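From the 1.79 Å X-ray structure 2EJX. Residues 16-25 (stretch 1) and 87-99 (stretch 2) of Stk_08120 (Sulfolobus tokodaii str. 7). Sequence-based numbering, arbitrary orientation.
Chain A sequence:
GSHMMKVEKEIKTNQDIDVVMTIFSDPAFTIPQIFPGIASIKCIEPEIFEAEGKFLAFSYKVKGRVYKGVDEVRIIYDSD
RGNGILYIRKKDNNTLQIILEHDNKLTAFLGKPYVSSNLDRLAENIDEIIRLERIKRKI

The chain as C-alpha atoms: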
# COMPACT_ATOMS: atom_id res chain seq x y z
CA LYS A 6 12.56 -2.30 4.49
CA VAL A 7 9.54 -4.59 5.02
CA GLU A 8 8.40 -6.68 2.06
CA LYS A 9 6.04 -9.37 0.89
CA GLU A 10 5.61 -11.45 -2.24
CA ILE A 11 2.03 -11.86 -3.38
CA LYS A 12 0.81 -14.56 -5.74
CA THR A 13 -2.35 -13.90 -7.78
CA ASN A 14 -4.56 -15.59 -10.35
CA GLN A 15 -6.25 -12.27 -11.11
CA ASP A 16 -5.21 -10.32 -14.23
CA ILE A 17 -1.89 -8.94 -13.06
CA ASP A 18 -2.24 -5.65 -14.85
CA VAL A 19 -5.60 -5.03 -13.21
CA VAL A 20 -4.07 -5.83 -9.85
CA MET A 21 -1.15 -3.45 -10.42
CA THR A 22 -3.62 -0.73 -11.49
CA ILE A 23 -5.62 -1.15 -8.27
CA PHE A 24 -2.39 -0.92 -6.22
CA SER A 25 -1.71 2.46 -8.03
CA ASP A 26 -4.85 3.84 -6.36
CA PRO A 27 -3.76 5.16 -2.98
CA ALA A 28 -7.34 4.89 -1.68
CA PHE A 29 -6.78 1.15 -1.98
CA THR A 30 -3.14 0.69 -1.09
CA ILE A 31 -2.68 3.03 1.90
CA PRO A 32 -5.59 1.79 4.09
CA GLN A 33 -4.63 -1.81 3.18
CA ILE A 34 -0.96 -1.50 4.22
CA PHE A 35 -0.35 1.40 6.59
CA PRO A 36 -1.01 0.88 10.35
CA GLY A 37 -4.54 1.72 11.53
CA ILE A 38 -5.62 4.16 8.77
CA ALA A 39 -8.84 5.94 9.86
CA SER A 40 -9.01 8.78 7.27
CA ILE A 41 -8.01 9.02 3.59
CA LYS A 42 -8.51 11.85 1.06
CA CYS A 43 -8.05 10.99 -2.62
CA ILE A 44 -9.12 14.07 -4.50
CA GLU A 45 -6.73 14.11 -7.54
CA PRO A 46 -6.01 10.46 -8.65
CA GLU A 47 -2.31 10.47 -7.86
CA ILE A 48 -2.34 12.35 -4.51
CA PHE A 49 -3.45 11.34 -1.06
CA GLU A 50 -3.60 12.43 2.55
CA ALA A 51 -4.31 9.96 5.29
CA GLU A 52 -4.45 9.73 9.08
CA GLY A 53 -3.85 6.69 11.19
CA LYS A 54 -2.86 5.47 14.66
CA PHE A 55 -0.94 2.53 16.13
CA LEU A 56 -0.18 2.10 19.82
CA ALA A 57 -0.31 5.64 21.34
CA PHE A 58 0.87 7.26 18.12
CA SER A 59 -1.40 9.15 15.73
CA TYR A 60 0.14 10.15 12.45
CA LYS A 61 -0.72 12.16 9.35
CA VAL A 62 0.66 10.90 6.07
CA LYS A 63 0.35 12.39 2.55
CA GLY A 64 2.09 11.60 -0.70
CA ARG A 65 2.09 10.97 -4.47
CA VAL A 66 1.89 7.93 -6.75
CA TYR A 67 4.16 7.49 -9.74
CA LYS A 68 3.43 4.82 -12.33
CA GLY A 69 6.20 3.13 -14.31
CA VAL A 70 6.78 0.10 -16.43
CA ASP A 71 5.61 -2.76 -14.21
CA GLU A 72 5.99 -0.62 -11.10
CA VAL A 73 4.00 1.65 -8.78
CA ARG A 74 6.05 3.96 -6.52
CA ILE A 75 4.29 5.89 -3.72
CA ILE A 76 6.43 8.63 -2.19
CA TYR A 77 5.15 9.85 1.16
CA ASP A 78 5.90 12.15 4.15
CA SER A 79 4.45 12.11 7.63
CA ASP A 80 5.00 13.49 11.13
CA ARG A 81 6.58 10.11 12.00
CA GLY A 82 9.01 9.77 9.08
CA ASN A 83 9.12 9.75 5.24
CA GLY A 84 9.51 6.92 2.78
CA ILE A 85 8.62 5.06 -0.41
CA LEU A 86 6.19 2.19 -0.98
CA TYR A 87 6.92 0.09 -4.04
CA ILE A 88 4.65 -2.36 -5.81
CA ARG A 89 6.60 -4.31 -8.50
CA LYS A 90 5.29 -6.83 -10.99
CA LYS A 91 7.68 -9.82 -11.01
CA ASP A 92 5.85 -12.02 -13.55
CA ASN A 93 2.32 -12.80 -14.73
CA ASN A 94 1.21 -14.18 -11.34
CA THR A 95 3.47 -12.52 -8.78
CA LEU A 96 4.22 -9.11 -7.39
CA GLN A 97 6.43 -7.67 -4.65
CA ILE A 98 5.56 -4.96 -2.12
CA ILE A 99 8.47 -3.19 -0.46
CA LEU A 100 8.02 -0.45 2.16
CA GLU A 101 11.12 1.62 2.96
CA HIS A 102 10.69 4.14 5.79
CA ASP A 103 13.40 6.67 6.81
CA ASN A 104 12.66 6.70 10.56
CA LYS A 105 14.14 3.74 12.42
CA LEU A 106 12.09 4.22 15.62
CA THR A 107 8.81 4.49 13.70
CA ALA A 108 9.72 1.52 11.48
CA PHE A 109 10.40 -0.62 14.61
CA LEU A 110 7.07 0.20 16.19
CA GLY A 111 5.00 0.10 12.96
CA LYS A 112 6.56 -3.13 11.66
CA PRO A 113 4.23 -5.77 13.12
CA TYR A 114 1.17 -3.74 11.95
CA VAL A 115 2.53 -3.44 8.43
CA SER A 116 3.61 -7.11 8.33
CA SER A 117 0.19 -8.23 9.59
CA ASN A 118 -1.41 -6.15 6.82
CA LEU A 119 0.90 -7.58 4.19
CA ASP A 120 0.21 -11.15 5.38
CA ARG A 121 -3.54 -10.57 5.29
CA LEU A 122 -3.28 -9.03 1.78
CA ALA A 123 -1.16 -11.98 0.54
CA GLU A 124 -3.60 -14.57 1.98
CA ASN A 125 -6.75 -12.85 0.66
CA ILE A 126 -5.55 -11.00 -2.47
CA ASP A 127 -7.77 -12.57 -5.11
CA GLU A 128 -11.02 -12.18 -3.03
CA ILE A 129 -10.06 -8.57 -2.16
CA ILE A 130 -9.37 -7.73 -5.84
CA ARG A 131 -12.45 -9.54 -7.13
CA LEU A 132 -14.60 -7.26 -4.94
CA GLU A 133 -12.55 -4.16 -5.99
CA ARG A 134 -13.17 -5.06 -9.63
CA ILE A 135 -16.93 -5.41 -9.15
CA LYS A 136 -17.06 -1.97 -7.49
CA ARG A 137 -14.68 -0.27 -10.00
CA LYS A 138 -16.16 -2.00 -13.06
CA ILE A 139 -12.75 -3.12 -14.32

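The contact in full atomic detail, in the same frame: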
# COMPACT_ATOMS: atom_id res chain seq x y z
N ASP A 16 -5.98 -10.93 -13.15
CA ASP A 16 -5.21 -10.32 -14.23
C ASP A 16 -4.21 -9.38 -13.56
O ASP A 16 -4.60 -8.42 -12.89
CB ASP A 16 -6.10 -9.54 -15.20
CG ASP A 16 -5.30 -8.83 -16.30
OD1 ASP A 16 -4.51 -7.91 -16.00
OD2 ASP A 16 -5.47 -9.17 -17.48
N ILE A 17 -2.94 -9.65 -13.77
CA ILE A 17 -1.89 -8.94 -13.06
C ILE A 17 -1.87 -7.44 -13.33
O ILE A 17 -1.47 -6.68 -12.48
CB ILE A 17 -0.46 -9.54 -13.35
CG1 ILE A 17 0.57 -8.93 -12.38
CG2 ILE A 17 -0.06 -9.34 -14.85
CD1 ILE A 17 0.54 -9.49 -10.95
N ASP A 18 -2.31 -7.03 -14.51
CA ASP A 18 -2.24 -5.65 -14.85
C ASP A 18 -3.38 -4.91 -14.17
O ASP A 18 -3.20 -3.80 -13.68
CB ASP A 18 -2.17 -5.48 -16.38
CG ASP A 18 -0.86 -6.04 -16.94
OD1 ASP A 18 0.22 -5.78 -16.35
OD2 ASP A 18 -0.91 -6.79 -17.93
N VAL A 19 -4.51 -5.57 -14.04
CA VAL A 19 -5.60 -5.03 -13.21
C VAL A 19 -5.18 -4.87 -11.76
O VAL A 19 -5.46 -3.84 -11.16
CB VAL A 19 -6.89 -5.90 -13.38
CG1 VAL A 19 -7.98 -5.47 -12.37
CG2 VAL A 19 -7.42 -5.72 -14.83
N VAL A 20 -4.52 -5.88 -11.22
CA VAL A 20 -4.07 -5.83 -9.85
C VAL A 20 -3.10 -4.67 -9.59
O VAL A 20 -3.22 -3.94 -8.60
CB VAL A 20 -3.46 -7.16 -9.44
CG1 VAL A 20 -2.89 -7.09 -8.02
CG2 VAL A 20 -4.56 -8.35 -9.55
N MET A 21 -2.11 -4.57 -10.47
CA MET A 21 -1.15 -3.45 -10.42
C MET A 21 -1.87 -2.09 -10.49
O MET A 21 -1.52 -1.14 -9.76
CB MET A 21 -0.13 -3.58 -11.55
CG MET A 21 0.86 -4.73 -11.44
SD MET A 21 1.93 -4.57 -9.96
CE MET A 21 2.92 -3.19 -10.43
N THR A 22 -2.83 -1.95 -11.40
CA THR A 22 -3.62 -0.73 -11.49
C THR A 22 -4.35 -0.38 -10.20
O THR A 22 -4.36 0.79 -9.80
CB THR A 22 -4.62 -0.77 -12.70
OG1 THR A 22 -3.88 -0.97 -13.90
CG2 THR A 22 -5.38 0.54 -12.84
N ILE A 23 -4.98 -1.37 -9.55
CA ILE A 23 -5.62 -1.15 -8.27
C ILE A 23 -4.59 -0.71 -7.20
O ILE A 23 -4.86 0.21 -6.44
CB ILE A 23 -6.51 -2.39 -7.86
CG1 ILE A 23 -7.67 -2.51 -8.86
CG2 ILE A 23 -7.02 -2.35 -6.39
CD1 ILE A 23 -8.46 -3.86 -8.73
N PHE A 24 -3.43 -1.30 -7.19
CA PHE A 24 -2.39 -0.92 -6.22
C PHE A 24 -1.91 0.53 -6.46
O PHE A 24 -1.48 1.19 -5.50
CB PHE A 24 -1.22 -1.92 -6.26
CG PHE A 24 -1.37 -3.04 -5.28
CD1 PHE A 24 -1.25 -2.80 -3.91
CD2 PHE A 24 -1.64 -4.36 -5.72
CE1 PHE A 24 -1.40 -3.82 -2.98
CE2 PHE A 24 -1.76 -5.39 -4.80
CZ PHE A 24 -1.66 -5.12 -3.44
N SER A 25 -2.07 1.04 -7.70
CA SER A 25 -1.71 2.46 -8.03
C SER A 25 -2.73 3.46 -7.51
O SER A 25 -2.51 4.67 -7.56
CB SER A 25 -1.55 2.64 -9.54
OG SER A 25 -2.80 2.76 -10.20
N TYR A 87 6.86 0.63 -2.69
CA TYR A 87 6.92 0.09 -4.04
C TYR A 87 6.00 -1.10 -4.21
O TYR A 87 5.94 -1.95 -3.35
CB TYR A 87 8.31 -0.44 -4.34
CG TYR A 87 9.41 0.56 -4.11
CD1 TYR A 87 9.89 1.33 -5.16
CD2 TYR A 87 9.96 0.74 -2.83
CE1 TYR A 87 10.90 2.25 -4.95
CE2 TYR A 87 10.98 1.65 -2.61
CZ TYR A 87 11.44 2.41 -3.68
OH TYR A 87 12.46 3.35 -3.51
N ILE A 88 5.33 -1.15 -5.36
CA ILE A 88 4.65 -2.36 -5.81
C ILE A 88 5.21 -2.76 -7.20
O ILE A 88 5.10 -1.99 -8.17
CB ILE A 88 3.09 -2.23 -5.77
CG1 ILE A 88 2.60 -1.70 -4.39
CG2 ILE A 88 2.43 -3.62 -6.07
CD1 ILE A 88 2.34 -0.16 -4.31
N ARG A 89 5.88 -3.93 -7.29
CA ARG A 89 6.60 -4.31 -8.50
C ARG A 89 6.04 -5.62 -9.05
O ARG A 89 5.92 -6.58 -8.31
CB ARG A 89 8.10 -4.47 -8.25
CG ARG A 89 8.78 -3.22 -7.66
CD ARG A 89 10.27 -3.53 -7.35
NE ARG A 89 10.96 -2.33 -6.86
CZ ARG A 89 11.93 -2.32 -5.94
NH1 ARG A 89 12.37 -3.46 -5.41
NH2 ARG A 89 12.47 -1.17 -5.58
N LYS A 90 5.65 -5.61 -10.33
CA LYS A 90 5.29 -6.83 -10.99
C LYS A 90 6.56 -7.65 -11.22
O LYS A 90 7.53 -7.15 -11.78
CB LYS A 90 4.56 -6.52 -12.32
CG LYS A 90 4.39 -7.75 -13.22
CD LYS A 90 3.46 -7.47 -14.34
CE LYS A 90 3.51 -8.58 -15.36
NZ LYS A 90 2.83 -8.18 -16.64
N LYS A 91 6.54 -8.92 -10.81
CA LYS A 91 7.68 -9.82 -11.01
C LYS A 91 7.46 -10.76 -12.18
O LYS A 91 8.42 -11.06 -12.91
CB LYS A 91 7.99 -10.58 -9.72
CG LYS A 91 8.27 -9.69 -8.54
CD LYS A 91 9.14 -10.36 -7.48
CE LYS A 91 8.48 -11.60 -6.92
NZ LYS A 91 9.11 -12.02 -5.65
N ASP A 92 6.23 -11.25 -12.36
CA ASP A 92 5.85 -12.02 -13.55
C ASP A 92 4.36 -11.96 -13.64
O ASP A 92 3.75 -11.14 -12.94
CB ASP A 92 6.34 -13.49 -13.51
CG ASP A 92 5.93 -14.22 -12.22
OD1 ASP A 92 4.75 -14.10 -11.74
OD2 ASP A 92 6.80 -14.90 -11.68
N ASN A 93 3.77 -12.85 -14.46
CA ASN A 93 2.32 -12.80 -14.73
C ASN A 93 1.43 -13.15 -13.53
O ASN A 93 0.21 -12.91 -13.55
CB ASN A 93 1.95 -13.73 -15.92
CG ASN A 93 0.42 -13.79 -16.17
OD1 ASN A 93 -0.25 -14.79 -15.86
ND2 ASN A 93 -0.13 -12.69 -16.68
N ASN A 94 2.02 -13.74 -12.49
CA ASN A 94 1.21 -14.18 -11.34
C ASN A 94 1.76 -13.75 -10.00
O ASN A 94 1.37 -14.30 -9.00
CB ASN A 94 1.05 -15.72 -11.30
CG ASN A 94 0.28 -16.27 -12.48
OD1 ASN A 94 -0.96 -16.21 -12.52
ND2 ASN A 94 1.00 -16.85 -13.45
N THR A 95 2.72 -12.81 -9.99
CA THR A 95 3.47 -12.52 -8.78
C THR A 95 3.85 -11.05 -8.77
O THR A 95 4.29 -10.50 -9.79
CB THR A 95 4.79 -13.34 -8.69
OG1 THR A 95 4.53 -14.67 -9.15
CG2 THR A 95 5.30 -13.41 -7.27
N LEU A 96 3.71 -10.43 -7.60
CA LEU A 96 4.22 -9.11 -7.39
C LEU A 96 4.99 -9.04 -6.08
O LEU A 96 4.95 -9.97 -5.25
CB LEU A 96 3.12 -8.05 -7.47
CG LEU A 96 1.91 -8.06 -6.55
CD1 LEU A 96 2.16 -7.41 -5.17
CD2 LEU A 96 0.75 -7.35 -7.23
N GLN A 97 5.71 -7.94 -5.90
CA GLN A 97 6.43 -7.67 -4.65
C GLN A 97 6.02 -6.31 -4.13
O GLN A 97 5.96 -5.36 -4.91
CB GLN A 97 7.97 -7.71 -4.91
CG GLN A 97 8.85 -7.82 -3.63
CD GLN A 97 8.85 -9.18 -2.90
OE1 GLN A 97 9.22 -9.27 -1.73
NE2 GLN A 97 8.45 -10.22 -3.59
N ILE A 98 5.82 -6.22 -2.82
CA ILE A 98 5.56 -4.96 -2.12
C ILE A 98 6.74 -4.73 -1.19
O ILE A 98 7.11 -5.65 -0.43
CB ILE A 98 4.25 -5.01 -1.30
CG1 ILE A 98 3.08 -5.40 -2.24
CG2 ILE A 98 4.02 -3.70 -0.53
CD1 ILE A 98 1.70 -5.42 -1.56
N ILE A 99 7.34 -3.54 -1.30
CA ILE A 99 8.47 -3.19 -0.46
C ILE A 99 8.15 -1.82 0.14
O ILE A 99 7.96 -0.86 -0.61
CB ILE A 99 9.79 -3.04 -1.27
CG1 ILE A 99 10.08 -4.29 -2.09
CG2 ILE A 99 10.95 -2.74 -0.34
CD1 ILE A 99 9.75 -4.11 -3.59
O HOH W 1 -2.11 -11.99 -15.34

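A helix laid against a β-hairpin illustrates a general principle of α/β packing: the alternation of a strand gives every second side chain to the helix, and the helix answers with residues spaced three and four apart. In this pair the helix, residues 17-24, runs almost antiparallel to strand 87-92, at 173°, and at only 19° to strand 95-99, with axes 9.5 and 10.0 Å apart. No direct hydrogen bond joins the two stretches. Packing, one salt bridge and a bridging water hold them together, burying 538 Å² in all.

The two strands form an antiparallel ladder, with reciprocal backbone hydrogen bonds at Tyr 87-Ile 99 and Arg 89-Gln 97; near the turn Lys 91 N and, weakly, Asp 92 N converge on Thr 95 O. At the start of the stretch Tyr 87 pairs with Ile 99, and the side chain of Tyr 87 lies out of reach of the helix. Ile 88, the next residue, points toward it. Its CG2 lies over one face of the Phe 24 ring, 3.9 Å from Phe 24 CG, and also meets the sulfur of Met 21, with Ile 88 CG2 and Met 21 SD 4.0 Å apart. The Met 21 side chain leaves the helix sideways, but with all three chi angles in m its end comes nearer the strand, so that Met 21 CE sits 3.4 Å from Ile 88 O and 3.6 Å from Lys 90 N.

Arg 89 turns away and serves the hairpin instead, its backbone exchanging hydrogen bonds with Gln 97. Lys 90 points toward the helix again and shows how a long side chain can do two jobs. Its aliphatic base packs on methionine, Lys 90 CB lying 4.0 Å from Met 21 SD, while its extended chain carries the ammonium group past Ile 17 to a salt bridge with Asp 18, at 3.6 Å between Lys 90 NZ and Asp 18 OD1. Asp 18 is exposed and Lys 90 partly so, so the charges stay near solvent while the lysine's carbons are packed.

Beyond Lys 91, which points away, a type I turn runs from Asp 92 to Thr 95. Asp 92 OD1 braces it by accepting from Asn 94 N (2.9 Å) and Thr 95 OG1 (2.7 Å). The turn meets the start of the helix, where Asp 16 OD1 caps the backbone by accepting from Asp 18 N (2.8 Å) and Val 19 N (3.1 Å). Ile 17 packs against the turn's backbone, its CB 3.4 Å from Asn 93 O. Water 1 accepts from Ile 17 N at 2.9 Å and donates to Asn 93 O at 3.1 Å, linking two segments of main chain that do not bond directly.

The return strand restores the alternation. Leu 96 points toward the helix, and its CD2 is a shared apolar contact point, 3.7 Å from Val 20 CG1, 4.0 Å from Phe 24 CE2, 4.1 Å from Met 21 SD and 4.3 Å from Ile 17 CD1. Gln 97 is out of reach; Ile 98 then completes the series, its CD1 3.8 Å from Phe 24 CE1. Ile 99, paired with Tyr 87, is again out of reach of the helix.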